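PDB 1WEK: hypothetical protein TT1465 from Thermus thermophilus, which is of unknown function but has a Rossmann-like alpha/beta fold of the SLOG clan and is found as an assembly of six copies. Local coordinates for residues L127-R130 / G134-F137; V153-Q156 / H161-P164. All coordinates share one frame; numbering follows the deposited sequence.

Interaction 1: residues L127-R130 / G134-F137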
loop_
_atom_site.group_PDB
_atom_site.type_symbol
_atom_site.label_atom_id
_atom_site.label_comp_id
_atom_site.label_asym_id
_atom_site.label_seq_id
_atom_site.Cartn_x
_atom_site.Cartn_y
_atom_site.Cartn_z
ATOM N N LEU A 127 -18.906 -8.068 1.020
ATOM C CA LEU A 127 -18.705 -9.488 1.271
ATOM C C LEU A 127 -19.998 -10.269 1.114
ATOM O O LEU A 127 -19.977 -11.456 0.830
ATOM C CB LEU A 127 -18.127 -9.700 2.676
ATOM C CG LEU A 127 -16.753 -9.051 2.843
ATOM C CD1 LEU A 127 -16.277 -9.180 4.285
ATOM C CD2 LEU A 127 -15.770 -9.716 1.876
ATOM N N PHE A 128 -21.125 -9.595 1.302
ATOM C CA PHE A 128 -22.423 -10.239 1.172
ATOM C C PHE A 128 -22.767 -10.610 -0.277
ATOM O O PHE A 128 -23.529 -11.549 -0.519
ATOM C CB PHE A 128 -23.513 -9.324 1.741
ATOM C CG PHE A 128 -23.983 -9.716 3.111
ATOM C CD1 PHE A 128 -24.042 -8.774 4.139
ATOM C CD2 PHE A 128 -24.396 -11.019 3.369
ATOM C CE1 PHE A 128 -24.510 -9.123 5.409
ATOM C CE2 PHE A 128 -24.868 -11.384 4.637
ATOM C CZ PHE A 128 -24.926 -10.428 5.659
ATOM N N VAL A 129 -22.216 -9.882 -1.242
ATOM C CA VAL A 129 -22.523 -10.171 -2.647
ATOM C C VAL A 129 -21.376 -10.816 -3.423
ATOM O O VAL A 129 -21.602 -11.695 -4.260
ATOM C CB VAL A 129 -22.955 -8.889 -3.413
ATOM C CG1 VAL A 129 -24.089 -8.196 -2.681
ATOM C CG2 VAL A 129 -21.792 -7.951 -3.544
ATOM N N ARG A 130 -20.151 -10.389 -3.137
ATOM C CA ARG A 130 -18.985 -10.895 -3.841
ATOM C C ARG A 130 -19.002 -12.399 -4.072
ATOM O O ARG A 130 -18.640 -12.864 -5.147
ATOM C CB ARG A 130 -17.708 -10.516 -3.091
ATOM C CG ARG A 130 -16.455 -10.474 -3.976
ATOM C CD ARG A 130 -15.338 -9.713 -3.258
ATOM N NE ARG A 130 -14.367 -9.093 -4.165
ATOM C CZ ARG A 130 -13.179 -9.607 -4.478
ATOM N NH1 ARG A 130 -12.786 -10.769 -3.964
ATOM N NH2 ARG A 130 -12.373 -8.944 -5.296
ATOM N N GLY A 134 -27.096 -16.361 -4.376
ATOM C CA GLY A 134 -28.496 -16.038 -4.116
ATOM C C GLY A 134 -28.698 -15.168 -2.872
ATOM O O GLY A 134 -27.790 -15.037 -2.054
ATOM N N PHE A 135 -29.884 -14.574 -2.739
ATOM C CA PHE A 135 -30.225 -13.715 -1.605
ATOM C C PHE A 135 -31.653 -13.993 -1.145
ATOM O O PHE A 135 -32.581 -14.016 -1.959
ATOM C CB PHE A 135 -30.139 -12.224 -1.982
ATOM C CG PHE A 135 -28.831 -11.827 -2.571
ATOM C CD1 PHE A 135 -28.589 -11.996 -3.938
ATOM C CD2 PHE A 135 -27.815 -11.340 -1.760
ATOM C CE1 PHE A 135 -27.346 -11.687 -4.484
ATOM C CE2 PHE A 135 -26.563 -11.027 -2.293
ATOM C CZ PHE A 135 -26.327 -11.202 -3.656
ATOM N N VAL A 136 -31.820 -14.195 0.158
ATOM C CA VAL A 136 -33.135 -14.442 0.738
ATOM C C VAL A 136 -33.440 -13.364 1.794
ATOM O O VAL A 136 -32.697 -13.181 2.760
ATOM C CB VAL A 136 -33.212 -15.830 1.415
ATOM C CG1 VAL A 136 -34.670 -16.162 1.754
ATOM C CG2 VAL A 136 -32.623 -16.912 0.481
ATOM N N PHE A 137 -34.539 -12.654 1.612
ATOM C CA PHE A 137 -34.917 -11.622 2.576
ATOM C C PHE A 137 -36.144 -12.017 3.404
ATOM O O PHE A 137 -37.247 -12.159 2.876
ATOM C CB PHE A 137 -35.134 -10.296 1.841
ATOM C CG PHE A 137 -33.880 -9.784 1.170
ATOM C CD1 PHE A 137 -33.510 -10.246 -0.086
ATOM C CD2 PHE A 137 -33.015 -8.938 1.847
ATOM C CE1 PHE A 137 -32.286 -9.882 -0.661
ATOM C CE2 PHE A 137 -31.778 -8.564 1.280
ATOM C CZ PHE A 137 -31.416 -9.045 0.021
#
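Val129 and Phe135 form the apolar part of this contact. Val129 meets the far corner of the Phe135 ring with one methyl, CG1, which lies 3.8 Å from CE2 and 3.9 Å from CZ. The methyl approaches the ring at a slant. Phe135 has CG anti to its carbonyl carbon (chi1 -54°), a setting that extends the ring from the strand toward the end of the helix and brings CE2 and CZ to the front. The helix backbone also comes near, beside the methyl, with Val129 CA 4.1 Å from Phe135 CZ.

In the fold, these residues stand where a beta-alpha-beta crossover ends: helix 121-130 brings the chain back from strand 114-118, outermost within the chain, to the middle of a parallel, Rossmann-like sheet, and strand 132-137 then enters beside strand 39-43.

The polar element is the carbonyl of Phe128. Its O lies 3.6 Å from Phe135 CE2, again oblique to the ring, and accepts a hydrogen bond from Ser41 OG of strand 39-43. A buried carbonyl near the end of the helix is thereby given a partner beside an apolar ring. Phe135 also touches Phe43 and Val165, side chains of the two strands that flank its own.

Interaction 2: residues V153-Q156 / H161-P164; sequences VLLQ and HRFP
The guanidinium of Arg162 lies against the last turn of helix 142-156, with Gln156 O at its edge, near the plane and 4.0 Å from NH1, while Leu155 O is met obliquely. The other flat groups belong to the 161-164 segment itself: His161 CD2 sits over the centre of the Phe163 ring, 3.1 Å above its plane, and Phe163 CE2 in turn lies in the plane of the imidazole at its edge. The backbone N of Phe163 lies over one imidazole face, offset toward the rim.

Arg162 NH1 donates to Leu155 O across 2.7 Å, but the N-H...O angle of 116° makes this a weak bond. The side chain reaches the carbonyl by folding at two places, chi2 (96°) and chi3 (77°), so that its methylene part runs beside Leu155 before the charged end turns to the helix. Arg162 CD is 3.9 Å from Leu155 CD2. That methyl points into the bend of the loop, 3.2 Å from His161 O. The bend is an inverse gamma turn centred on Arg162 and closed by Phe163 N bonding to His161 O at 2.8 Å; it directs the chain toward strand 165-168.

The stronger polar partner of Arg162 is Glu158, which forms a salt bridge with NH2, whereas Gln156, whose CB points away from the loop, bonds through NE2 to Asp193. A cation beside carbonyls at the C-terminal end of a helix probably interacts favourably with the negative end of the helix dipole, so the guanidinium is likely steered by Glu158 and helped by the helix end, with the poorly aligned bond to Leu155 O contributing less.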
loop_
_atom_site.group_PDB
_atom_site.type_symbol
_atom_site.label_atom_id
_atom_site.label_comp_id
_atom_site.label_asym_id
_atom_site.label_seq_id
_atom_site.Cartn_x
_atom_site.Cartn_y
_atom_site.Cartn_z
ATOM N N VAL A 153 -30.531 -2.678 -6.913
ATOM C CA VAL A 153 -29.813 -1.694 -7.726
ATOM C C VAL A 153 -28.706 -2.363 -8.537
ATOM O O VAL A 153 -28.567 -2.119 -9.745
ATOM C CB VAL A 153 -29.171 -0.596 -6.831
ATOM C CG1 VAL A 153 -28.104 0.147 -7.592
ATOM C CG2 VAL A 153 -30.256 0.398 -6.377
ATOM N N LEU A 154 -27.922 -3.203 -7.857
ATOM C CA LEU A 154 -26.815 -3.921 -8.472
ATOM C C LEU A 154 -27.297 -4.821 -9.602
ATOM O O LEU A 154 -26.607 -4.986 -10.616
ATOM C CB LEU A 154 -26.063 -4.754 -7.413
ATOM C CG LEU A 154 -25.241 -3.991 -6.364
ATOM C CD1 LEU A 154 -24.644 -4.952 -5.333
ATOM C CD2 LEU A 154 -24.135 -3.206 -7.055
ATOM N N LEU A 155 -28.479 -5.403 -9.425
ATOM C CA LEU A 155 -29.055 -6.270 -10.442
ATOM C C LEU A 155 -29.678 -5.445 -11.569
ATOM O O LEU A 155 -29.434 -5.710 -12.737
ATOM C CB LEU A 155 -30.113 -7.186 -9.815
ATOM C CG LEU A 155 -29.517 -8.278 -8.926
ATOM C CD1 LEU A 155 -30.618 -9.045 -8.227
ATOM C CD2 LEU A 155 -28.683 -9.218 -9.773
ATOM N N GLN A 156 -30.474 -4.438 -11.218
ATOM C CA GLN A 156 -31.117 -3.593 -12.231
ATOM C C GLN A 156 -30.111 -2.962 -13.210
ATOM O O GLN A 156 -30.348 -2.930 -14.410
ATOM C CB GLN A 156 -31.922 -2.483 -11.542
ATOM C CG GLN A 156 -32.465 -1.398 -12.478
ATOM C CD GLN A 156 -32.924 -0.171 -11.725
ATOM O OE1 GLN A 156 -32.164 0.402 -10.949
ATOM N NE2 GLN A 156 -34.163 0.245 -11.946
ATOM N N HIS A 161 -23.879 -10.381 -11.341
ATOM C CA HIS A 161 -24.722 -11.385 -11.982
ATOM C C HIS A 161 -26.100 -11.449 -11.368
ATOM O O HIS A 161 -26.257 -11.305 -10.158
ATOM C CB HIS A 161 -24.098 -12.771 -11.924
ATOM C CG HIS A 161 -24.997 -13.844 -12.456
ATOM N ND1 HIS A 161 -25.705 -13.699 -13.630
ATOM C CD2 HIS A 161 -25.315 -15.069 -11.974
ATOM C CE1 HIS A 161 -26.422 -14.788 -13.848
ATOM N NE2 HIS A 161 -26.202 -15.635 -12.857
ATOM N N ARG A 162 -27.093 -11.697 -12.217
ATOM C CA ARG A 162 -28.486 -11.752 -11.792
ATOM C C ARG A 162 -28.868 -13.013 -11.001
ATOM O O ARG A 162 -29.748 -13.774 -11.418
ATOM C CB ARG A 162 -29.400 -11.612 -13.022
ATOM C CG ARG A 162 -30.666 -10.795 -12.779
ATOM C CD ARG A 162 -30.521 -9.309 -13.203
ATOM N NE ARG A 162 -30.613 -9.129 -14.653
ATOM C CZ ARG A 162 -30.832 -7.968 -15.275
ATOM N NH1 ARG A 162 -30.990 -6.842 -14.597
ATOM N NH2 ARG A 162 -30.906 -7.934 -16.598
ATOM N N PHE A 163 -28.227 -13.234 -9.858
ATOM C CA PHE A 163 -28.555 -14.403 -9.057
ATOM C C PHE A 163 -29.964 -14.266 -8.497
ATOM O O PHE A 163 -30.513 -13.176 -8.462
ATOM C CB PHE A 163 -27.549 -14.571 -7.924
ATOM C CG PHE A 163 -26.151 -14.843 -8.400
ATOM C CD1 PHE A 163 -25.228 -13.807 -8.519
ATOM C CD2 PHE A 163 -25.753 -16.137 -8.729
ATOM C CE1 PHE A 163 -23.920 -14.053 -8.958
ATOM C CE2 PHE A 163 -24.453 -16.395 -9.168
ATOM C CZ PHE A 163 -23.534 -15.347 -9.281
ATOM N N PRO A 164 -30.572 -15.374 -8.049
ATOM C CA PRO A 164 -31.932 -15.305 -7.504
ATOM C C PRO A 164 -32.096 -14.424 -6.256
ATOM O O PRO A 164 -31.241 -14.408 -5.370
ATOM C CB PRO A 164 -32.266 -16.766 -7.194
ATOM C CG PRO A 164 -31.299 -17.556 -8.009
ATOM C CD PRO A 164 -30.049 -16.749 -7.989
#

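Overall arrangement
The two contacts follow each other along the chain, interaction 1 at entry into strand 132-137 and interaction 2 where the end of helix 142-156 meets the loop leading to strand 165-168. Their centres are 10 Å apart and they join directly: Phe135 N and Pro164 O, 3.0 Å apart, probably form a hydrogen bond that belongs to the pairing of strand 132-137 with the chain entering strand 165-168. Packing adds to this, with Val129 CG1 4.2 Å from Leu154 CD1 and Gly134 N 4.0 Å from Phe163 CB. Interaction 1 is buried near the middle of the subunit; interaction 2 lies at the surface, where a bound phosphate ion, probably from the crystallisation liquor, is about 5 Å from the Gln156 side chain.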